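Local coordinates for protein vacuolar aminopeptidase 1 (Saccharomyces cerevisiae, PDB 5JGF) that removes single amino acids, preferably neutral or hydrophobic ones, from peptide N termini as a zinc-dependent homododecamer, and travels as the major cargo of the cytoplasm-to-vacuole pathway, at residues I74-R80 with T283-F289; W335-I339 with W463-Y467. The contacts are given in a common frame with arbitrary orientation. Residue numbers count along the deposited sequence, not the author numbering.

Interaction 1. Residues I74-R80 with T283-F289; sequences ILGKNWR and TEESDLF
Four hydrogen bonds join the end of strand 69-76 and the turn after it to the loop leading into strand 289-295, its antiparallel neighbour in the mixed sheet of this M18 aminopeptidase. Lys77 N donates to Thr283 O (2.7 Å), Gly76 N to Leu288 O (2.8 Å) and Asn78 N to Ser286 O (3.0 Å); Asn78 (chi1 m) adds ND2 to Glu285 O at 2.9 Å. Residues 76-79 form a type I beta turn closed by Trp79 N to Gly76 O (3.0 Å). Across the contact, residues 283-289 run without regular structure until Phe289, and Ser286 makes an ST turn, its OG (chi1 t) accepting from Leu288 N at 3.1 Å. The two strands meet at Leu75 and Phe289, a non-hydrogen-bonded antiparallel pair, CA to CA 4.5 Å; beyond it, main-chain bonds hold turn and incoming loop together. Gly76 has to be glycine-small: its CA lies 3.2 Å from Ser286 O, and a CB would collide with that oxygen. Extended Lys77 (all chi t) passes Glu284 with its apolar chain. Leu75 (t, p) over one face and Trp79 (chi1 t) at the edge pack against Phe289 (chi1 t), beside Phe324 of helix 312-324. Phe289 points its edge at the Trp79 six-membered ring in a T-shaped pair, centroids 5.2 Å apart, planes at 87°; Trp79 NE1 donates a hydrogen bond to Gly84 O. In CH-pi contacts, Phe289 CB lies 3.7 Å from the Trp79 five-membered ring centroid, and Leu75 CD1 4.0 Å from the Phe289 centroid.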
# COMPACT_ATOMS: atom_id res chain seq x y z
N ILE D 74 19.51 -56.04 -23.32
CA ILE D 74 19.89 -57.06 -24.29
C ILE D 74 21.41 -56.97 -24.40
O ILE D 74 21.96 -55.93 -24.76
CB ILE D 74 19.27 -56.77 -25.67
CG1 ILE D 74 17.76 -56.58 -25.53
CG2 ILE D 74 19.57 -57.93 -26.63
CD1 ILE D 74 17.08 -56.11 -26.80
N LEU D 75 22.09 -58.08 -24.09
CA LEU D 75 23.54 -58.13 -24.13
C LEU D 75 24.01 -59.13 -25.18
O LEU D 75 23.68 -60.31 -25.11
CB LEU D 75 24.07 -58.52 -22.75
CG LEU D 75 25.58 -58.71 -22.54
CD1 LEU D 75 26.35 -57.45 -22.94
CD2 LEU D 75 25.84 -59.05 -21.09
N GLY D 76 24.77 -58.64 -26.15
CA GLY D 76 25.25 -59.51 -27.22
C GLY D 76 26.48 -60.31 -26.85
O GLY D 76 27.36 -59.84 -26.13
N LYS D 77 26.54 -61.54 -27.35
CA LYS D 77 27.67 -62.43 -27.08
C LYS D 77 28.99 -61.79 -27.50
O LYS D 77 30.02 -62.02 -26.87
CB LYS D 77 27.48 -63.75 -27.82
CG LYS D 77 28.66 -64.70 -27.72
CD LYS D 77 28.42 -65.97 -28.52
CE LYS D 77 29.64 -66.88 -28.52
NZ LYS D 77 29.45 -68.06 -29.40
N ASN D 78 28.95 -60.99 -28.55
CA ASN D 78 30.15 -60.35 -29.06
C ASN D 78 30.37 -58.92 -28.59
O ASN D 78 31.19 -58.19 -29.15
CB ASN D 78 30.16 -60.40 -30.59
CG ASN D 78 30.09 -61.82 -31.11
OD1 ASN D 78 30.82 -62.68 -30.64
ND2 ASN D 78 29.23 -62.06 -32.09
N TRP D 79 29.63 -58.51 -27.57
CA TRP D 79 29.78 -57.15 -27.05
C TRP D 79 31.14 -56.95 -26.39
O TRP D 79 31.70 -57.87 -25.80
CB TRP D 79 28.68 -56.85 -26.02
CG TRP D 79 28.83 -55.48 -25.39
CD1 TRP D 79 28.54 -54.28 -25.97
CD2 TRP D 79 29.34 -55.19 -24.08
NE1 TRP D 79 28.84 -53.25 -25.10
CE2 TRP D 79 29.33 -53.78 -23.94
CE3 TRP D 79 29.81 -55.98 -23.02
CZ2 TRP D 79 29.77 -53.15 -22.77
CZ3 TRP D 79 30.24 -55.35 -21.86
CH2 TRP D 79 30.22 -53.94 -21.74
N ARG D 80 31.67 -55.74 -26.52
CA ARG D 80 32.94 -55.38 -25.90
C ARG D 80 32.80 -53.93 -25.44
O ARG D 80 32.01 -53.18 -26.00
CB ARG D 80 34.11 -55.55 -26.88
CG ARG D 80 33.99 -54.77 -28.17
CD ARG D 80 34.97 -55.33 -29.21
NE ARG D 80 34.83 -54.68 -30.51
CZ ARG D 80 35.43 -53.54 -30.85
NH1 ARG D 80 36.22 -52.91 -29.98
NH2 ARG D 80 35.23 -53.02 -32.06
N THR D 283 21.17 -62.59 -29.83
CA THR D 283 22.26 -62.30 -28.93
C THR D 283 23.53 -63.09 -29.21
O THR D 283 24.62 -62.67 -28.85
CB THR D 283 21.81 -62.52 -27.48
OG1 THR D 283 21.17 -63.80 -27.37
CG2 THR D 283 20.80 -61.43 -27.10
N GLU D 284 23.39 -64.24 -29.88
CA GLU D 284 24.56 -65.06 -30.21
C GLU D 284 25.44 -64.37 -31.25
O GLU D 284 26.65 -64.61 -31.31
CB GLU D 284 24.10 -66.42 -30.76
CG GLU D 284 23.19 -67.18 -29.82
CD GLU D 284 23.94 -68.17 -28.95
OE1 GLU D 284 24.36 -69.22 -29.48
OE2 GLU D 284 24.12 -67.89 -27.74
N GLU D 285 24.82 -63.52 -32.06
CA GLU D 285 25.53 -62.81 -33.13
C GLU D 285 25.83 -61.34 -32.83
O GLU D 285 26.85 -60.80 -33.26
CB GLU D 285 24.70 -62.91 -34.42
CG GLU D 285 24.68 -64.30 -35.05
CD GLU D 285 23.43 -64.56 -35.87
OE1 GLU D 285 22.53 -65.25 -35.37
OE2 GLU D 285 23.35 -64.06 -37.02
N SER D 286 24.94 -60.69 -32.09
CA SER D 286 25.06 -59.27 -31.76
C SER D 286 26.27 -58.85 -30.92
O SER D 286 26.74 -59.60 -30.06
CB SER D 286 23.78 -58.81 -31.06
OG SER D 286 23.86 -57.43 -30.72
N ASP D 287 26.76 -57.64 -31.18
CA ASP D 287 27.88 -57.08 -30.43
C ASP D 287 27.43 -55.82 -29.69
O ASP D 287 28.25 -54.98 -29.33
CB ASP D 287 29.04 -56.74 -31.37
CG ASP D 287 28.67 -55.73 -32.44
OD1 ASP D 287 29.55 -55.36 -33.24
OD2 ASP D 287 27.49 -55.31 -32.50
N LEU D 288 26.13 -55.71 -29.45
CA LEU D 288 25.59 -54.54 -28.75
C LEU D 288 25.07 -54.83 -27.35
O LEU D 288 24.81 -55.98 -26.99
CB LEU D 288 24.46 -53.93 -29.58
CG LEU D 288 24.80 -53.46 -31.00
CD1 LEU D 288 23.51 -53.08 -31.73
CD2 LEU D 288 25.75 -52.29 -30.95
N PHE D 289 24.92 -53.76 -26.57
CA PHE D 289 24.39 -53.82 -25.21
C PHE D 289 23.35 -52.70 -25.25
O PHE D 289 23.70 -51.52 -25.35
CB PHE D 289 25.50 -53.50 -24.19
CG PHE D 289 25.13 -53.80 -22.75
CD1 PHE D 289 26.12 -53.95 -21.79
CD2 PHE D 289 23.79 -53.90 -22.35
CE1 PHE D 289 25.80 -54.20 -20.45
CE2 PHE D 289 23.46 -54.15 -21.02
CZ PHE D 289 24.47 -54.30 -20.07

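Interaction 2. Residues W335-I339 with W463-Y467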
# COMPACT_ATOMS: atom_id res chain seq x y z
N TRP D 335 31.18 -46.36 -20.83
CA TRP D 335 30.37 -45.15 -20.83
C TRP D 335 30.87 -44.08 -21.79
O TRP D 335 30.07 -43.35 -22.38
CB TRP D 335 30.25 -44.61 -19.41
CG TRP D 335 29.41 -45.51 -18.55
CD1 TRP D 335 29.80 -46.17 -17.41
CD2 TRP D 335 28.04 -45.87 -18.78
NE1 TRP D 335 28.76 -46.93 -16.93
CE2 TRP D 335 27.67 -46.77 -17.75
CE3 TRP D 335 27.10 -45.54 -19.76
CZ2 TRP D 335 26.39 -47.33 -17.67
CZ3 TRP D 335 25.82 -46.09 -19.68
CH2 TRP D 335 25.48 -46.98 -18.64
N ALA D 336 32.18 -43.99 -21.98
CA ALA D 336 32.73 -43.00 -22.89
C ALA D 336 32.22 -43.27 -24.31
O ALA D 336 32.11 -42.36 -25.12
CB ALA D 336 34.26 -43.03 -22.87
N ASN D 337 31.89 -44.53 -24.58
CA ASN D 337 31.40 -44.93 -25.90
C ASN D 337 29.89 -45.14 -25.95
O ASN D 337 29.37 -45.68 -26.93
CB ASN D 337 32.09 -46.22 -26.35
CG ASN D 337 33.53 -46.00 -26.77
OD1 ASN D 337 33.80 -45.42 -27.83
ND2 ASN D 337 34.46 -46.44 -25.93
N SER D 338 29.18 -44.70 -24.91
CA SER D 338 27.73 -44.88 -24.85
C SER D 338 26.91 -43.65 -25.20
O SER D 338 27.42 -42.53 -25.22
CB SER D 338 27.33 -45.34 -23.44
OG SER D 338 28.01 -46.52 -23.04
N ILE D 339 25.63 -43.87 -25.48
CA ILE D 339 24.69 -42.79 -25.79
C ILE D 339 23.44 -43.05 -24.96
O ILE D 339 22.84 -44.12 -25.03
CB ILE D 339 24.29 -42.75 -27.28
CG1 ILE D 339 25.45 -42.20 -28.13
CG2 ILE D 339 23.05 -41.87 -27.46
CD1 ILE D 339 25.84 -40.77 -27.81
N TRP D 463 21.91 -46.39 -33.73
CA TRP D 463 22.75 -45.45 -32.97
C TRP D 463 24.24 -45.77 -33.00
O TRP D 463 25.07 -44.87 -33.11
CB TRP D 463 22.28 -45.35 -31.51
CG TRP D 463 22.81 -46.43 -30.62
CD1 TRP D 463 22.24 -47.64 -30.37
CD2 TRP D 463 24.04 -46.41 -29.89
NE1 TRP D 463 23.03 -48.38 -29.53
CE2 TRP D 463 24.15 -47.65 -29.22
CE3 TRP D 463 25.06 -45.46 -29.74
CZ2 TRP D 463 25.25 -47.97 -28.41
CZ3 TRP D 463 26.15 -45.78 -28.93
CH2 TRP D 463 26.23 -47.02 -28.28
N ARG D 464 24.59 -47.05 -32.90
CA ARG D 464 26.00 -47.43 -32.89
C ARG D 464 26.68 -47.03 -34.20
O ARG D 464 27.76 -46.44 -34.18
CB ARG D 464 26.14 -48.94 -32.66
CG ARG D 464 27.58 -49.44 -32.46
CD ARG D 464 28.27 -48.78 -31.27
NE ARG D 464 28.98 -47.56 -31.64
CZ ARG D 464 29.58 -46.74 -30.78
NH1 ARG D 464 29.56 -47.00 -29.48
NH2 ARG D 464 30.21 -45.66 -31.22
N SER D 465 26.04 -47.33 -35.32
CA SER D 465 26.59 -47.00 -36.63
C SER D 465 26.73 -45.49 -36.83
O SER D 465 27.70 -45.03 -37.44
CB SER D 465 25.70 -47.57 -37.74
OG SER D 465 26.21 -47.23 -39.01
N VAL D 466 25.78 -44.72 -36.32
CA VAL D 466 25.82 -43.27 -36.45
C VAL D 466 26.89 -42.65 -35.55
O VAL D 466 27.65 -41.79 -35.99
CB VAL D 466 24.45 -42.63 -36.11
CG1 VAL D 466 24.58 -41.11 -36.09
CG2 VAL D 466 23.42 -43.05 -37.14
N TYR D 467 26.95 -43.08 -34.30
CA TYR D 467 27.92 -42.53 -33.37
C TYR D 467 29.34 -42.84 -33.82
O TYR D 467 30.28 -42.15 -33.45
CB TYR D 467 27.67 -43.06 -31.95
CG TYR D 467 28.30 -42.23 -30.85
CD1 TYR D 467 28.41 -40.84 -30.97
CD2 TYR D 467 28.73 -42.82 -29.66
CE1 TYR D 467 28.93 -40.06 -29.93
CE2 TYR D 467 29.24 -42.05 -28.61
CZ TYR D 467 29.34 -40.67 -28.76
OH TYR D 467 29.83 -39.91 -27.72
O HOH W 1 29.44 -41.03 -24.59
O HOH W 2 31.79 -44.30 -29.45
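Ile339, where the chain enters a central strand after helix 331-336, packs against two aromatic side chains of helix 448-468. Its m,m rotamer puts CD1 over the face of the Tyr467 ring, 3.6 Å from its centroid in a CH-pi contact, and CG1 3.7 Å from Trp463 CE3. Trp463 (chi1 p) and Tyr467 (chi1 t), one helical turn apart, both reach Ile339. Arg464 folds its guanidinium back (t, p, m) to the end of helix 331-336, where NH1 makes a weak 2.9 Å hydrogen bond to Asn337 O. NH1 also hydrogen-bonds Lys83 O, and NH2 pairs with Asp468. A water bridges Arg464 NH2 (2.7 Å) and Asn337 OD1 (2.8 Å), while Asn337 ND2 is hydrogen-bonded to Thr333 O of its own chain and Lys47 O of a second subunit. Another water lies 2.6 Å from Ser338 O and 3.0 Å from Ala336 O, with a weak 3.3 Å link to Tyr467 OH. Apolar contact, with main-chain oxygens and waters satisfying buried polar groups, implies a partly hydrated joint beside a subunit interface.

Overall arrangement
From the N terminus, the chain first leaves strand 69-76 through the turn of interaction 1, whose partner, residues 283-289, comes about 200 residues later, closing a loop that spans the six-stranded antiparallel sheet and helix 261-278. Interaction 2 opens only later, where helix 331-336 gives way to strand 339-347, and closes at helix 448-468 near the C terminus. The two are therefore in series, neither nested nor crossed. In space they adjoin, with centres about 14 Å apart and Leu288 CD2 touching Arg464 CG at 3.7 Å. The strand beginning at Gly86 lies between strands 289-295 and 339-347, and both contacts lie where these three parallel strands begin.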